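SusD homolog (PDB 3EHM) probably binds mucin O-glycans at the cell surface of the gut symbiont Bacteroides thetaiotaomicron, as a SusD-like outer-membrane lipoprotein. Local coordinates at residues S115-I127 with K173-M186. Sequence-based numbering, arbitrary orientation.
Sequences SPSEQAILEIANI and KSVELLNTISYSVM
E123 reaches from helix 116-127 into a hole formed by K173, S174, L177 and L178. Its CB lies 4.1 Å from CG of L178. CG of E123 meets CD2 of L177 at 4.0 Å, and the two side chains cross at about a right angle. A bend about CB-CG (chi2 -45°) brings the carboxylate to S174. There OE1 of E123 accepts a hydrogen bond of 2.7 Å from OG of S174, through the lone pair that faces away from OE2. ND2 of N126 gives OE1 a second bond, from above the carboxylate plane (54° out of it). Two donors therefore grip one oxygen of a buried side chain. The amide of N126 is itself held by W103, which bonds to OD1. OE2 of E123 stays 4.7 Å from NZ of K173, so any charge attraction is probably modest.

The return knob is L178, which sits among A120, E123, I124 and I127. One branch, CD2, lies against CB of A120. The other, CD1 of L178, meets CD1 of I127 tip to tip at 3.7 Å. L177 forks over the helix, CD1 at CB and OE1 of Q119 and CD2 at CA of A120.

Beyond the turn at 178-181 the chain wraps across the same helix. CG1 of V185 touches both CG1 of I121 and CD1 of I124. The selenomethionine M186 bends at its last torsion and sets CE 3.7 Å from CG2 of I121. F29 of helix 23-36 also touches M186 and I124. Near the start of the helix, the Y183 ring carries CG2 of I181 on one face and has CB of S117 at its edge.

The axes of 116-127 and 173-178 come within 9.4 Å, at 145° between their N-to-C directions. This is antiparallel knobs-into-holes packing between helices 116-140 and 160-178, consistent with the TPR-like helical scaffold of SusD-family proteins.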
loop_
_atom_site.group_PDB
_atom_site.type_symbol
_atom_site.label_atom_id
_atom_site.label_comp_id
_atom_site.label_asym_id
_atom_site.label_seq_id
_atom_site.Cartn_x
_atom_site.Cartn_y
_atom_site.Cartn_z
ATOM N N SER A 115 28.463 1.747 21.412
ATOM C CA SER A 115 27.394 2.373 22.186
ATOM C C SER A 115 26.038 1.726 21.901
ATOM O O SER A 115 25.562 1.726 20.764
ATOM C CB SER A 115 27.326 3.868 21.862
ATOM O OG SER A 115 26.190 4.472 22.459
ATOM N N PRO A 116 25.393 1.169 22.937
ATOM C CA PRO A 116 24.091 0.529 22.746
ATOM C C PRO A 116 23.016 1.477 22.224
ATOM O O PRO A 116 22.163 1.072 21.440
ATOM C CB PRO A 116 23.767 -0.025 24.135
ATOM C CG PRO A 116 24.466 0.934 25.054
ATOM C CD PRO A 116 25.795 1.128 24.356
ATOM N N SER A 117 23.055 2.735 22.654
ATOM C CA SER A 117 22.064 3.708 22.206
ATOM C C SER A 117 22.238 3.996 20.718
ATOM O O SER A 117 21.259 4.225 20.007
ATOM C CB SER A 117 22.170 5.005 23.016
ATOM O OG SER A 117 23.432 5.624 22.836
ATOM N N GLU A 118 23.482 3.985 20.244
ATOM C CA GLU A 118 23.737 4.219 18.827
ATOM C C GLU A 118 23.326 2.994 18.019
ATOM O O GLU A 118 22.846 3.120 16.892
ATOM C CB GLU A 118 25.210 4.528 18.570
ATOM C CG GLU A 118 25.646 5.896 19.045
ATOM C CD GLU A 118 26.764 6.463 18.191
ATOM O OE1 GLU A 118 27.745 5.734 17.925
ATOM O OE2 GLU A 118 26.663 7.637 17.787
ATOM N N GLN A 119 23.523 1.811 18.594
ATOM C CA GLN A 119 23.133 0.571 17.928
ATOM C C GLN A 119 21.617 0.581 17.749
ATOM O O GLN A 119 21.097 0.143 16.724
ATOM C CB GLN A 119 23.516 -0.643 18.773
ATOM C CG GLN A 119 25.002 -0.901 18.890
ATOM C CD GLN A 119 25.307 -2.043 19.843
ATOM O OE1 GLN A 119 24.411 -2.793 20.241
ATOM N NE2 GLN A 119 26.579 -2.188 20.206
ATOM N N ALA A 120 20.922 1.079 18.768
ATOM C CA ALA A 120 19.466 1.165 18.764
ATOM C C ALA A 120 18.994 2.128 17.680
ATOM O O ALA A 120 18.000 1.874 16.995
ATOM C CB ALA A 120 18.967 1.631 20.129
ATOM N N ILE A 121 19.705 3.243 17.539
ATOM C CA ILE A 121 19.364 4.229 16.525
ATOM C C ILE A 121 19.453 3.586 15.149
ATOM O O ILE A 121 18.549 3.734 14.331
ATOM C CB ILE A 121 20.317 5.439 16.582
ATOM C CG1 ILE A 121 19.957 6.317 17.785
ATOM C CG2 ILE A 121 20.245 6.229 15.282
ATOM C CD1 ILE A 121 20.839 7.536 17.944
ATOM N N LEU A 122 20.544 2.865 14.904
ATOM C CA LEU A 122 20.738 2.201 13.621
ATOM C C LEU A 122 19.638 1.180 13.348
ATOM O O LEU A 122 19.122 1.109 12.233
ATOM C CB LEU A 122 22.111 1.515 13.567
ATOM C CG LEU A 122 22.395 0.654 12.326
ATOM C CD1 LEU A 122 22.250 1.487 11.068
ATOM C CD2 LEU A 122 23.794 0.073 12.410
ATOM N N GLU A 123 19.270 0.393 14.357
ATOM C CA GLU A 123 18.225 -0.609 14.161
ATOM C C GLU A 123 16.866 0.036 13.898
ATOM O O GLU A 123 16.060 -0.497 13.140
ATOM C CB GLU A 123 18.142 -1.561 15.359
ATOM C CG GLU A 123 19.355 -2.486 15.514
ATOM C CD GLU A 123 19.794 -3.130 14.201
ATOM O OE1 GLU A 123 18.928 -3.550 13.402
ATOM O OE2 GLU A 123 21.019 -3.224 13.972
ATOM N N ILE A 124 16.605 1.180 14.522
ATOM C CA ILE A 124 15.341 1.873 14.292
ATOM C C ILE A 124 15.377 2.381 12.849
ATOM O O ILE A 124 14.389 2.303 12.119
ATOM C CB ILE A 124 15.159 3.052 15.281
ATOM C CG1 ILE A 124 14.883 2.496 16.681
ATOM C CG2 ILE A 124 14.010 3.968 14.823
ATOM C CD1 ILE A 124 14.847 3.542 17.769
ATOM N N ALA A 125 16.535 2.884 12.439
ATOM C CA ALA A 125 16.708 3.373 11.075
ATOM C C ALA A 125 16.530 2.206 10.101
ATOM O O ALA A 125 15.979 2.371 9.012
ATOM C CB ALA A 125 18.089 3.992 10.914
ATOM N N ASN A 126 16.991 1.022 10.500
ATOM C CA ASN A 126 16.861 -0.162 9.659
ATOM C C ASN A 126 15.388 -0.546 9.467
ATOM O O ASN A 126 14.988 -0.976 8.389
ATOM C CB ASN A 126 17.640 -1.344 10.263
ATOM C CG ASN A 126 19.148 -1.225 10.053
ATOM O OD1 ASN A 126 19.606 -0.506 9.166
ATOM N ND2 ASN A 126 19.920 -1.952 10.858
ATOM N N ILE A 127 14.582 -0.394 10.511
ATOM C CA ILE A 127 13.162 -0.719 10.409
ATOM C C ILE A 127 12.492 0.239 9.422
ATOM O O ILE A 127 11.752 -0.186 8.534
ATOM C CB ILE A 127 12.457 -0.608 11.778
ATOM C CG1 ILE A 127 13.011 -1.670 12.733
ATOM C CG2 ILE A 127 10.939 -0.767 11.602
ATOM C CD1 ILE A 127 12.502 -1.537 14.163
ATOM N N LYS A 173 16.740 -9.335 13.813
ATOM C CA LYS A 173 17.941 -8.786 14.426
ATOM C C LYS A 173 17.616 -7.468 15.121
ATOM O O LYS A 173 18.058 -7.222 16.243
ATOM C CB LYS A 173 19.030 -8.557 13.382
ATOM C CG LYS A 173 20.310 -7.980 13.974
ATOM C CD LYS A 173 21.367 -7.728 12.913
ATOM C CE LYS A 173 22.610 -7.099 13.534
ATOM N NZ LYS A 173 23.660 -6.812 12.512
ATOM N N SER A 174 16.845 -6.618 14.450
ATOM C CA SER A 174 16.453 -5.335 15.024
ATOM C C SER A 174 15.661 -5.550 16.314
ATOM O O SER A 174 15.916 -4.901 17.328
ATOM C CB SER A 174 15.599 -4.538 14.030
ATOM O OG SER A 174 16.363 -4.097 12.920
ATOM N N VAL A 175 14.697 -6.463 16.265
ATOM C CA VAL A 175 13.860 -6.768 17.419
ATOM C C VAL A 175 14.690 -7.293 18.593
ATOM O O VAL A 175 14.525 -6.853 19.730
ATOM C CB VAL A 175 12.782 -7.807 17.042
ATOM C CG1 VAL A 175 12.040 -8.278 18.287
ATOM C CG2 VAL A 175 11.805 -7.188 16.042
ATOM N N GLU A 176 15.584 -8.231 18.314
ATOM C CA GLU A 176 16.428 -8.790 19.358
ATOM C C GLU A 176 17.190 -7.705 20.114
ATOM O O GLU A 176 17.285 -7.732 21.341
ATOM C CB GLU A 176 17.431 -9.783 18.763
ATOM C CG GLU A 176 18.739 -9.827 19.542
ATOM C CD GLU A 176 19.380 -11.197 19.563
ATOM O OE1 GLU A 176 18.680 -12.190 19.258
ATOM O OE2 GLU A 176 20.582 -11.284 19.906
ATOM N N LEU A 177 17.736 -6.745 19.379
ATOM C CA LEU A 177 18.498 -5.679 20.007
ATOM C C LEU A 177 17.617 -4.671 20.725
ATOM O O LEU A 177 17.876 -4.328 21.876
ATOM C CB LEU A 177 19.364 -4.967 18.967
ATOM C CG LEU A 177 20.296 -3.881 19.519
ATOM C CD1 LEU A 177 21.593 -3.868 18.727
ATOM C CD2 LEU A 177 19.614 -2.531 19.466
ATOM N N LEU A 178 16.571 -4.205 20.049
ATOM C CA LEU A 178 15.672 -3.214 20.626
ATOM C C LEU A 178 14.912 -3.730 21.842
ATOM O O LEU A 178 14.480 -2.947 22.692
ATOM C CB LEU A 178 14.699 -2.711 19.553
ATOM C CG LEU A 178 15.397 -1.986 18.393
ATOM C CD1 LEU A 178 14.392 -1.597 17.330
ATOM C CD2 LEU A 178 16.112 -0.750 18.925
ATOM N N ASN A 179 14.754 -5.045 21.937
ATOM C CA ASN A 179 14.054 -5.634 23.073
ATOM C C ASN A 179 14.865 -5.505 24.363
ATOM O O ASN A 179 14.357 -5.769 25.451
ATOM C CB ASN A 179 13.737 -7.106 22.793
ATOM C CG ASN A 179 12.339 -7.303 22.232
ATOM O OD1 ASN A 179 12.021 -8.356 21.682
ATOM N ND2 ASN A 179 11.493 -6.294 22.384
ATOM N N THR A 180 16.122 -5.089 24.244
ATOM C CA THR A 180 16.971 -4.925 25.421
ATOM C C THR A 180 17.076 -3.457 25.816
ATOM O O THR A 180 17.703 -3.117 26.822
ATOM C CB THR A 180 18.396 -5.466 25.177
ATOM O OG1 THR A 180 19.050 -4.672 24.179
ATOM C CG2 THR A 180 18.341 -6.916 24.713
ATOM N N ILE A 181 16.463 -2.591 25.014
ATOM C CA ILE A 181 16.480 -1.155 25.274
ATOM C C ILE A 181 15.179 -0.787 25.977
ATOM O O ILE A 181 14.091 -1.006 25.441
ATOM C CB ILE A 181 16.582 -0.353 23.954
ATOM C CG1 ILE A 181 17.781 -0.844 23.134
ATOM C CG2 ILE A 181 16.704 1.137 24.255
ATOM C CD1 ILE A 181 19.129 -0.608 23.785
ATOM N N SER A 182 15.292 -0.229 27.178
ATOM C CA SER A 182 14.117 0.151 27.954
ATOM C C SER A 182 13.908 1.660 28.067
ATOM O O SER A 182 12.887 2.109 28.588
ATOM C CB SER A 182 14.205 -0.458 29.354
ATOM O OG SER A 182 15.477 -0.209 29.927
ATOM N N TYR A 183 14.867 2.440 27.584
ATOM C CA TYR A 183 14.757 3.895 27.646
ATOM C C TYR A 183 14.381 4.481 26.284
ATOM O O TYR A 183 14.424 3.784 25.273
ATOM C CB TYR A 183 16.078 4.500 28.122
ATOM C CG TYR A 183 17.288 3.939 27.415
ATOM C CD1 TYR A 183 17.917 2.784 27.878
ATOM C CD2 TYR A 183 17.791 4.548 26.266
ATOM C CE1 TYR A 183 19.021 2.247 27.215
ATOM C CE2 TYR A 183 18.894 4.020 25.594
ATOM C CZ TYR A 183 19.501 2.868 26.075
ATOM O OH TYR A 183 20.577 2.334 25.406
ATOM N N SER A 184 14.017 5.759 26.262
ATOM C CA SER A 184 13.630 6.424 25.020
ATOM C C SER A 184 14.827 6.652 24.099
ATOM O O SER A 184 15.947 6.877 24.560
ATOM C CB SER A 184 12.953 7.760 25.330
ATOM O OG SER A 184 11.786 7.564 26.113
ATOM N N VAL A 185 14.581 6.597 22.792
ATOM C CA VAL A 185 15.630 6.791 21.804
ATOM C C VAL A 185 15.203 7.794 20.730
ATOM O O VAL A 185 14.185 7.607 20.060
ATOM C CB VAL A 185 16.001 5.452 21.126
ATOM C CG1 VAL A 185 16.966 5.697 19.967
ATOM C CG2 VAL A 185 16.631 4.513 22.144
HETATM N N MSE A 186 15.987 8.859 20.578
HETATM C CA MSE A 186 15.712 9.901 19.589
HETATM C C MSE A 186 14.291 10.455 19.619
HETATM O O MSE A 186 13.721 10.745 18.568
HETATM C CB MSE A 186 15.989 9.382 18.179
HETATM C CG MSE A 186 17.444 9.389 17.760
HETATM SE SE MSE A 186 17.530 9.063 15.867
HETATM C CE MSE A 186 16.716 7.303 15.833
#